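Uncharacterized protein Rv2277c (Mycobacterium tuberculosis, PDB 5VUG) probably hydrolyses phosphoric diesters, as expected of a glycerophosphodiester phosphodiesterase domain with a TIM-barrel fold, although its substrate is unknown. Local coordinates at residues Met12-Asn26 with Ile31-Thr45. Numbering follows the deposited sequence.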
HETATM    1  N   MSE A  12     -16.836   9.003  21.155  1.00 11.81           N
HETATM    2  CA  MSE A  12     -17.553  10.248  20.901  1.00 11.81           C
HETATM    3  C   MSE A  12     -18.251  10.188  19.552  1.00 11.01           C
HETATM    4  O   MSE A  12     -17.653   9.754  18.559  1.00 13.01           O
HETATM    5  CB  MSE A  12     -16.584  11.433  20.871  1.00 12.38           C
HETATM    6  CG  MSE A  12     -16.035  11.843  22.221  1.00 14.52           C
HETATM    7 SE   MSE A  12     -14.463  12.952  21.940  0.69 19.32          SE
HETATM    8  CE  MSE A  12     -15.255  14.300  20.755  1.00 18.72           C
ATOM      9  N   ILE A  13     -19.496  10.656  19.495  1.00 10.60           N
ATOM     10  CA  ILE A  13     -20.210  10.780  18.228  1.00 10.41           C
ATOM     11  C   ILE A  13     -19.969  12.179  17.679  1.00 11.27           C
ATOM     12  O   ILE A  13     -20.391  13.171  18.287  1.00 11.61           O
ATOM     13  CB  ILE A  13     -21.714  10.519  18.401  1.00 12.04           C
ATOM     14  CG1 ILE A  13     -21.961   9.146  19.044  1.00 14.69           C
ATOM     15  CG2 ILE A  13     -22.425  10.653  17.051  1.00 12.04           C
ATOM     16  CD1 ILE A  13     -21.383   7.984  18.270  1.00 15.24           C
ATOM     17  N   VAL A  14     -19.314  12.266  16.522  1.00  8.91           N
ATOM     18  CA  VAL A  14     -18.967  13.556  15.914  1.00 10.28           C
ATOM     19  C   VAL A  14     -19.776  13.724  14.632  1.00 10.12           C
ATOM     20  O   VAL A  14     -19.717  12.869  13.743  1.00  9.30           O
ATOM     21  CB  VAL A  14     -17.454  13.676  15.651  1.00  9.36           C
ATOM     22  CG1 VAL A  14     -17.120  15.021  15.003  1.00  8.23           C
ATOM     23  CG2 VAL A  14     -16.661  13.501  16.946  1.00 10.60           C
ATOM     24  N   ALA A  15     -20.529  14.821  14.530  1.00  9.48           N
ATOM     25  CA  ALA A  15     -21.412  15.044  13.379  1.00  9.36           C
ATOM     26  C   ALA A  15     -20.602  15.532  12.180  1.00  8.65           C
ATOM     27  O   ALA A  15     -20.090  16.660  12.183  1.00  9.90           O
ATOM     28  CB  ALA A  15     -22.510  16.044  13.727  1.00 10.20           C
ATOM     29  N   HIS A  16     -20.524  14.706  11.136  1.00  9.70           N
ATOM     30  CA  HIS A  16     -19.719  15.026   9.961  1.00  9.02           C
ATOM     31  C   HIS A  16     -20.398  16.102   9.117  1.00  8.84           C
ATOM     32  O   HIS A  16     -21.486  15.877   8.576  1.00  8.79           O
ATOM     33  CB  HIS A  16     -19.537  13.764   9.125  1.00  9.81           C
ATOM     34  CG  HIS A  16     -18.625  13.942   7.955  1.00 10.57           C
ATOM     35  ND1 HIS A  16     -18.877  13.373   6.727  1.00 10.98           N
ATOM     36  CD2 HIS A  16     -17.457  14.618   7.825  1.00 10.03           C
ATOM     37  CE1 HIS A  16     -17.911  13.698   5.884  1.00 12.15           C
ATOM     38  NE2 HIS A  16     -17.033  14.449   6.525  1.00 12.18           N
ATOM     39  N   ARG A  17     -19.734  17.252   8.961  1.00  8.11           N
ATOM     40  CA  ARG A  17     -20.323  18.418   8.287  1.00  8.22           C
ATOM     41  C   ARG A  17     -21.654  18.797   8.932  1.00  9.89           C
ATOM     42  O   ARG A  17     -22.608  19.189   8.255  1.00 10.41           O
ATOM     43  CB  ARG A  17     -20.483  18.218   6.777  1.00 10.80           C
ATOM     44  CG  ARG A  17     -19.316  17.545   6.082  1.00 14.93           C
ATOM     45  CD  ARG A  17     -19.682  17.330   4.621  1.00 19.95           C
ATOM     46  NE  ARG A  17     -18.752  16.441   3.946  1.00 17.04           N
ATOM     47  CZ  ARG A  17     -19.073  15.695   2.901  1.00 14.14           C
ATOM     48  NH1 ARG A  17     -18.164  14.911   2.349  1.00 18.45           N
ATOM     49  NH2 ARG A  17     -20.308  15.734   2.408  1.00 13.38           N
ATOM     50  N   ALA A  18     -21.713  18.661  10.261  1.00 10.31           N
ATOM     51  CA  ALA A  18     -22.907  18.910  11.059  1.00 11.11           C
ATOM     52  C   ALA A  18     -24.014  17.896  10.808  1.00 11.93           C
ATOM     53  O   ALA A  18     -25.164  18.130  11.198  1.00 11.89           O
ATOM     54  CB  ALA A  18     -23.424  20.356  10.936  1.00 10.20           C
ATOM     55  N   GLY A  19     -23.686  16.757  10.195  1.00 10.80           N
ATOM     56  CA  GLY A  19     -24.650  15.690   9.995  1.00 12.09           C
ATOM     57  C   GLY A  19     -25.314  15.705   8.633  1.00 13.01           C
ATOM     58  O   GLY A  19     -26.543  15.806   8.532  1.00 12.57           O
ATOM     59  N   THR A  20     -24.493  15.522   7.592  1.00 11.55           N
ATOM     60  CA  THR A  20     -24.878  15.764   6.203  1.00 12.90           C
ATOM     61  C   THR A  20     -26.072  14.919   5.740  1.00 12.57           C
ATOM     62  O   THR A  20     -26.802  15.334   4.830  1.00 16.16           O
ATOM     63  CB  THR A  20     -23.631  15.558   5.328  1.00 17.73           C
ATOM     64  OG1 THR A  20     -23.950  15.725   3.945  1.00 18.15           O
ATOM     65  CG2 THR A  20     -23.050  14.188   5.536  1.00 21.92           C
ATOM     66  N   ARG A  21     -26.285  13.737   6.325  1.00 13.47           N
ATOM     67  CA  ARG A  21     -27.410  12.901   5.907  1.00 14.43           C
ATOM     68  C   ARG A  21     -28.749  13.441   6.408  1.00 15.67           C
ATOM     69  O   ARG A  21     -29.771  13.310   5.721  1.00 17.52           O
ATOM     70  CB  ARG A  21     -27.194  11.469   6.398  1.00 17.96           C
ATOM     71  CG  ARG A  21     -28.346  10.526   6.150  1.00 26.18           C
ATOM     72  CD  ARG A  21     -28.599  10.304   4.677  1.00 36.43           C
ATOM     73  NE  ARG A  21     -29.168   8.980   4.431  1.00 49.38           N
ATOM     74  CZ  ARG A  21     -30.424   8.632   4.703  1.00 57.40           C
ATOM     75  NH1 ARG A  21     -31.266   9.509   5.238  1.00 60.32           N
ATOM     76  NH2 ARG A  21     -30.842   7.400   4.440  1.00 58.83           N
ATOM     77  N   ASP A  22     -28.765  14.059   7.584  1.00 14.27           N
ATOM     78  CA  ASP A  22     -30.010  14.425   8.248  1.00 12.89           C
ATOM     79  C   ASP A  22     -30.560  15.780   7.812  1.00 14.57           C
ATOM     80  O   ASP A  22     -31.782  15.946   7.723  1.00 15.11           O
ATOM     81  CB  ASP A  22     -29.801  14.446   9.766  1.00 14.28           C
ATOM     82  CG  ASP A  22     -29.483  13.075  10.341  1.00 12.96           C
ATOM     83  OD1 ASP A  22     -29.726  12.048   9.670  1.00 16.33           O
ATOM     84  OD2 ASP A  22     -28.997  13.025  11.489  1.00 14.24           O
ATOM     85  N   PHE A  23     -29.692  16.763   7.599  1.00 14.95           N
ATOM     86  CA  PHE A  23     -30.074  18.132   7.281  1.00 13.76           C
ATOM     87  C   PHE A  23     -28.987  18.718   6.400  1.00 13.43           C
ATOM     88  O   PHE A  23     -27.879  18.171   6.341  1.00 14.52           O
ATOM     89  CB  PHE A  23     -30.214  18.977   8.557  1.00 13.94           C
ATOM     90  CG  PHE A  23     -31.348  18.547   9.439  1.00 15.53           C
ATOM     91  CD1 PHE A  23     -32.631  19.034   9.227  1.00 17.69           C
ATOM     92  CD2 PHE A  23     -31.135  17.637  10.466  1.00 15.17           C
ATOM     93  CE1 PHE A  23     -33.676  18.625  10.026  1.00 19.00           C
ATOM     94  CE2 PHE A  23     -32.183  17.216  11.271  1.00 17.25           C
ATOM     95  CZ  PHE A  23     -33.450  17.717  11.060  1.00 19.16           C
ATOM     96  N   PRO A  24     -29.270  19.837   5.688  1.00 12.82           N
ATOM     97  CA  PRO A  24     -28.250  20.433   4.807  1.00 12.23           C
ATOM     98  C   PRO A  24     -26.917  20.635   5.509  1.00 12.28           C
ATOM     99  O   PRO A  24     -26.852  21.272   6.566  1.00 13.49           O
ATOM    100  CB  PRO A  24     -28.883  21.770   4.403  1.00 13.05           C
ATOM    101  CG  PRO A  24     -30.367  21.450   4.383  1.00 12.67           C
ATOM    102  CD  PRO A  24     -30.569  20.528   5.566  1.00 13.30           C
ATOM    103  N   GLU A  25     -25.856  20.062   4.946  1.00 10.00           N
ATOM    104  CA  GLU A  25     -24.575  20.048   5.637  1.00  9.51           C
ATOM    105  C   GLU A  25     -24.063  21.466   5.865  1.00  9.39           C
ATOM    106  O   GLU A  25     -24.328  22.386   5.089  1.00 12.08           O
ATOM    107  CB  GLU A  25     -23.550  19.241   4.843  1.00 10.07           C
ATOM    108  CG  GLU A  25     -23.281  19.768   3.435  1.00 11.08           C
ATOM    109  CD  GLU A  25     -22.170  19.017   2.762  1.00 12.05           C
ATOM    110  OE1 GLU A  25     -22.346  17.815   2.499  1.00 17.57           O
ATOM    111  OE2 GLU A  25     -21.112  19.624   2.510  1.00 11.46           O
ATOM    112  N   ASN A  26     -23.325  21.643   6.959  1.00  8.12           N
ATOM    113  CA  ASN A  26     -22.640  22.904   7.219  1.00  9.04           C
ATOM    114  C   ASN A  26     -23.597  24.102   7.307  1.00 11.45           C
ATOM    115  O   ASN A  26     -23.249  25.219   6.919  1.00 11.36           O
ATOM    116  CB  ASN A  26     -21.516  23.142   6.206  1.00 11.11           C
ATOM    117  CG  ASN A  26     -20.304  22.267   6.468  1.00  9.76           C
ATOM    118  OD1 ASN A  26     -19.859  22.132   7.618  1.00 11.30           O
ATOM    119  ND2 ASN A  26     -19.749  21.673   5.401  1.00  9.52           N
ATOM    120  N   ILE A  31     -26.475  22.097  12.497  1.00 10.17           N
ATOM    121  CA  ILE A  31     -25.742  22.150  13.764  1.00  8.99           C
ATOM    122  C   ILE A  31     -26.703  22.043  14.937  1.00 12.43           C
ATOM    123  O   ILE A  31     -26.483  21.263  15.873  1.00 12.48           O
ATOM    124  CB  ILE A  31     -24.904  23.438  13.854  1.00 10.26           C
ATOM    125  CG1 ILE A  31     -23.759  23.423  12.834  1.00 10.31           C
ATOM    126  CG2 ILE A  31     -24.346  23.614  15.287  1.00 10.64           C
ATOM    127  CD1 ILE A  31     -23.115  24.789  12.605  1.00 11.73           C
ATOM    128  N   THR A  32     -27.778  22.841  14.914  1.00 12.46           N
ATOM    129  CA  THR A  32     -28.720  22.843  16.031  1.00 14.17           C
ATOM    130  C   THR A  32     -29.359  21.471  16.198  1.00 13.40           C
ATOM    131  O   THR A  32     -29.515  20.973  17.325  1.00 14.88           O
ATOM    132  CB  THR A  32     -29.799  23.905  15.794  1.00 16.04           C
ATOM    133  OG1 THR A  32     -29.194  25.204  15.753  1.00 17.11           O
ATOM    134  CG2 THR A  32     -30.841  23.882  16.910  1.00 17.68           C
ATOM    135  N   ASN A  33     -29.734  20.846  15.083  1.00 13.08           N
ATOM    136  CA  ASN A  33     -30.345  19.528  15.160  1.00 13.06           C
ATOM    137  C   ASN A  33     -29.352  18.478  15.629  1.00 12.27           C
ATOM    138  O   ASN A  33     -29.734  17.559  16.359  1.00 14.41           O
ATOM    139  CB  ASN A  33     -30.975  19.159  13.821  1.00 15.43           C
ATOM    140  CG  ASN A  33     -32.361  19.751  13.654  1.00 19.97           C
ATOM    141  OD1 ASN A  33     -32.552  20.755  12.970  1.00 25.90           O
ATOM    142  ND2 ASN A  33     -33.334  19.129  14.284  1.00 23.66           N
ATOM    143  N   ALA A  34     -28.076  18.611  15.242  1.00 12.45           N
ATOM    144  CA  ALA A  34     -27.062  17.659  15.683  1.00 11.40           C
ATOM    145  C   ALA A  34     -26.847  17.739  17.191  1.00 12.34           C
ATOM    146  O   ALA A  34     -26.767  16.703  17.865  1.00 12.50           O
ATOM    147  CB  ALA A  34     -25.750  17.899  14.925  1.00 11.75           C
ATOM    148  N   VAL A  35     -26.762  18.957  17.740  1.00 12.84           N
ATOM    149  CA  VAL A  35     -26.701  19.117  19.196  1.00 13.11           C
ATOM    150  C   VAL A  35     -27.891  18.427  19.852  1.00 13.84           C
ATOM    151  O   VAL A  35     -27.738  17.679  20.824  1.00 14.64           O
ATOM    152  CB  VAL A  35     -26.625  20.606  19.583  1.00 14.29           C
ATOM    153  CG1 VAL A  35     -26.641  20.765  21.100  1.00 15.96           C
ATOM    154  CG2 VAL A  35     -25.383  21.269  18.995  1.00 13.69           C
ATOM    155  N   ALA A  36     -29.098  18.667  19.324  1.00 13.20           N
ATOM    156  CA  ALA A  36     -30.308  18.084  19.896  1.00 17.42           C
ATOM    157  C   ALA A  36     -30.301  16.560  19.822  1.00 16.68           C
ATOM    158  O   ALA A  36     -30.938  15.898  20.657  1.00 18.38           O
ATOM    159  CB  ALA A  36     -31.532  18.646  19.179  1.00 18.25           C
ATOM    160  N   ALA A  37     -29.588  15.990  18.842  1.00 16.09           N
ATOM    161  CA  ALA A  37     -29.448  14.545  18.709  1.00 15.91           C
ATOM    162  C   ALA A  37     -28.362  13.964  19.604  1.00 13.40           C
ATOM    163  O   ALA A  37     -28.091  12.761  19.521  1.00 18.26           O
ATOM    164  CB  ALA A  37     -29.192  14.152  17.246  1.00 16.50           C
ATOM    165  N   GLY A  38     -27.725  14.775  20.442  1.00 11.97           N
ATOM    166  CA  GLY A  38     -26.823  14.254  21.448  1.00 12.81           C
ATOM    167  C   GLY A  38     -25.389  14.052  21.025  1.00 12.72           C
ATOM    168  O   GLY A  38     -24.657  13.337  21.721  1.00 13.57           O
ATOM    169  N   VAL A  39     -24.948  14.665  19.925  1.00 12.92           N
ATOM    170  CA  VAL A  39     -23.563  14.453  19.497  1.00 12.68           C
ATOM    171  C   VAL A  39     -22.588  15.034  20.521  1.00 11.01           C
ATOM    172  O   VAL A  39     -22.909  15.943  21.300  1.00 13.36           O
ATOM    173  CB  VAL A  39     -23.296  15.007  18.089  1.00 10.30           C
ATOM    174  CG1 VAL A  39     -24.311  14.435  17.097  1.00 11.83           C
ATOM    175  CG2 VAL A  39     -23.278  16.537  18.105  1.00 11.26           C
ATOM    176  N   ASP A  40     -21.368  14.489  20.512  1.00 10.40           N
ATOM    177  CA  ASP A  40     -20.287  14.899  21.400  1.00 11.49           C
ATOM    178  C   ASP A  40     -19.270  15.805  20.721  1.00 12.97           C
ATOM    179  O   ASP A  40     -18.379  16.335  21.397  1.00 16.17           O
ATOM    180  CB  ASP A  40     -19.547  13.654  21.904  1.00 13.40           C
ATOM    181  CG  ASP A  40     -20.480  12.646  22.538  1.00 15.71           C
ATOM    182  OD1 ASP A  40     -21.024  12.949  23.622  1.00 17.86           O
ATOM    183  OD2 ASP A  40     -20.695  11.570  21.937  1.00 14.97           O
ATOM    184  N   GLY A  41     -19.351  15.966  19.413  1.00 12.03           N
ATOM    185  CA  GLY A  41     -18.429  16.834  18.706  1.00 12.10           C
ATOM    186  C   GLY A  41     -19.063  17.250  17.403  1.00  8.85           C
ATOM    187  O   GLY A  41     -19.993  16.597  16.913  1.00 10.00           O
HETATM  188  N   MSE A  42     -18.548  18.346  16.845  1.00  8.27           N
HETATM  189  CA  MSE A  42     -19.107  18.978  15.655  1.00  8.62           C
HETATM  190  C   MSE A  42     -17.989  19.181  14.629  1.00  9.04           C
HETATM  191  O   MSE A  42     -17.032  19.919  14.879  1.00 11.67           O
HETATM  192  CB  MSE A  42     -19.744  20.323  16.042  1.00 13.00           C
HETATM  193  CG  MSE A  42     -20.612  20.972  14.971  1.00 13.55           C
HETATM  194 SE   MSE A  42     -22.275  19.975  14.666  0.83 17.54          SE
HETATM  195  CE  MSE A  42     -23.086  20.117  16.431  1.00 13.41           C
ATOM    196  N   TRP A  43     -18.098  18.527  13.480  1.00  7.66           N
ATOM    197  CA  TRP A  43     -17.098  18.622  12.418  1.00  8.65           C
ATOM    198  C   TRP A  43     -17.644  19.545  11.329  1.00  6.69           C
ATOM    199  O   TRP A  43     -18.693  19.263  10.746  1.00  8.28           O
ATOM    200  CB  TRP A  43     -16.828  17.225  11.841  1.00  9.93           C
ATOM    201  CG  TRP A  43     -15.828  17.183  10.709  1.00  9.99           C
ATOM    202  CD1 TRP A  43     -15.998  17.651   9.422  1.00  8.18           C
ATOM    203  CD2 TRP A  43     -14.510  16.625  10.758  1.00  8.45           C
ATOM    204  NE1 TRP A  43     -14.859  17.419   8.681  1.00 10.08           N
ATOM    205  CE2 TRP A  43     -13.929  16.798   9.476  1.00 10.69           C
ATOM    206  CE3 TRP A  43     -13.759  16.001  11.762  1.00  8.89           C
ATOM    207  CZ2 TRP A  43     -12.632  16.373   9.177  1.00 12.44           C
ATOM    208  CZ3 TRP A  43     -12.469  15.579  11.465  1.00  9.93           C
ATOM    209  CH2 TRP A  43     -11.914  15.774  10.180  1.00 10.00           C
ATOM    210  N   LEU A  44     -16.930  20.630  11.041  1.00  7.39           N
ATOM    211  CA  LEU A  44     -17.424  21.667  10.143  1.00  8.72           C
ATOM    212  C   LEU A  44     -16.356  21.981   9.105  1.00  8.04           C
ATOM    213  O   LEU A  44     -15.161  22.004   9.428  1.00  9.42           O
ATOM    214  CB  LEU A  44     -17.736  22.938  10.944  1.00  8.19           C
ATOM    215  CG  LEU A  44     -18.724  22.795  12.110  1.00  9.52           C
ATOM    216  CD1 LEU A  44     -18.776  24.065  12.941  1.00 10.96           C
ATOM    217  CD2 LEU A  44     -20.123  22.397  11.598  1.00  9.70           C
ATOM    218  N   THR A  45     -16.767  22.248   7.863  1.00  8.75           N
ATOM    219  CA  THR A  45     -15.815  22.549   6.796  1.00  7.99           C
ATOM    220  C   THR A  45     -15.779  24.057   6.589  1.00  8.88           C
ATOM    221  O   THR A  45     -16.831  24.678   6.421  1.00 10.16           O
ATOM    222  CB  THR A  45     -16.204  21.883   5.471  1.00  7.90           C
ATOM    223  OG1 THR A  45     -16.809  20.609   5.710  1.00  9.91           O
ATOM    224  CG2 THR A  45     -14.961  21.714   4.612  1.00 10.26           C
TER
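W43 offers one face of its indole to the edge of the H16 imidazole, a T-shaped pair with planes at 62° in which H16 CD2 lies 3.7 Å from W43 CD1. H16 holds CG anti to the backbone N (chi1 -175°) and W43 does the same, which sends the rings side by side off neighbouring parallel strands. R17 CG lies over one face of the imidazole, while ND1 bonds to D271 and NE2 to a glycerol probably from the crystallisation liquor. The strands pair through A15, whose N donates to G41 O and whose O accepts W43 N (3.0 Å). Beyond the H16 end, the N26 amide grips T45 twice: OD1 accepts the backbone N-H of T45 from above its carbonyl plane, and ND2 reaches OG1 at 3.1 Å. At the other end, D40 OD2 uses its anti lone pair to receive I13 N at 2.9 Å, nearly straight at 175°, and D40 N returns a bond to I13 O. A15 CB meets A34 CB of the helix at 3.9 Å, A18 CB packs on I31 CG1 at 3.6 Å, and the bent chain of M42, here selenomethionine, brings SE against A15 and A18. In this right-handed beta-alpha-beta crossover of the TIM barrel, apolar contacts join helix to strand and following turn, whereas D271 and W43 probably position H16, perhaps in a substrate pocket, as the family's presumed activity suggests.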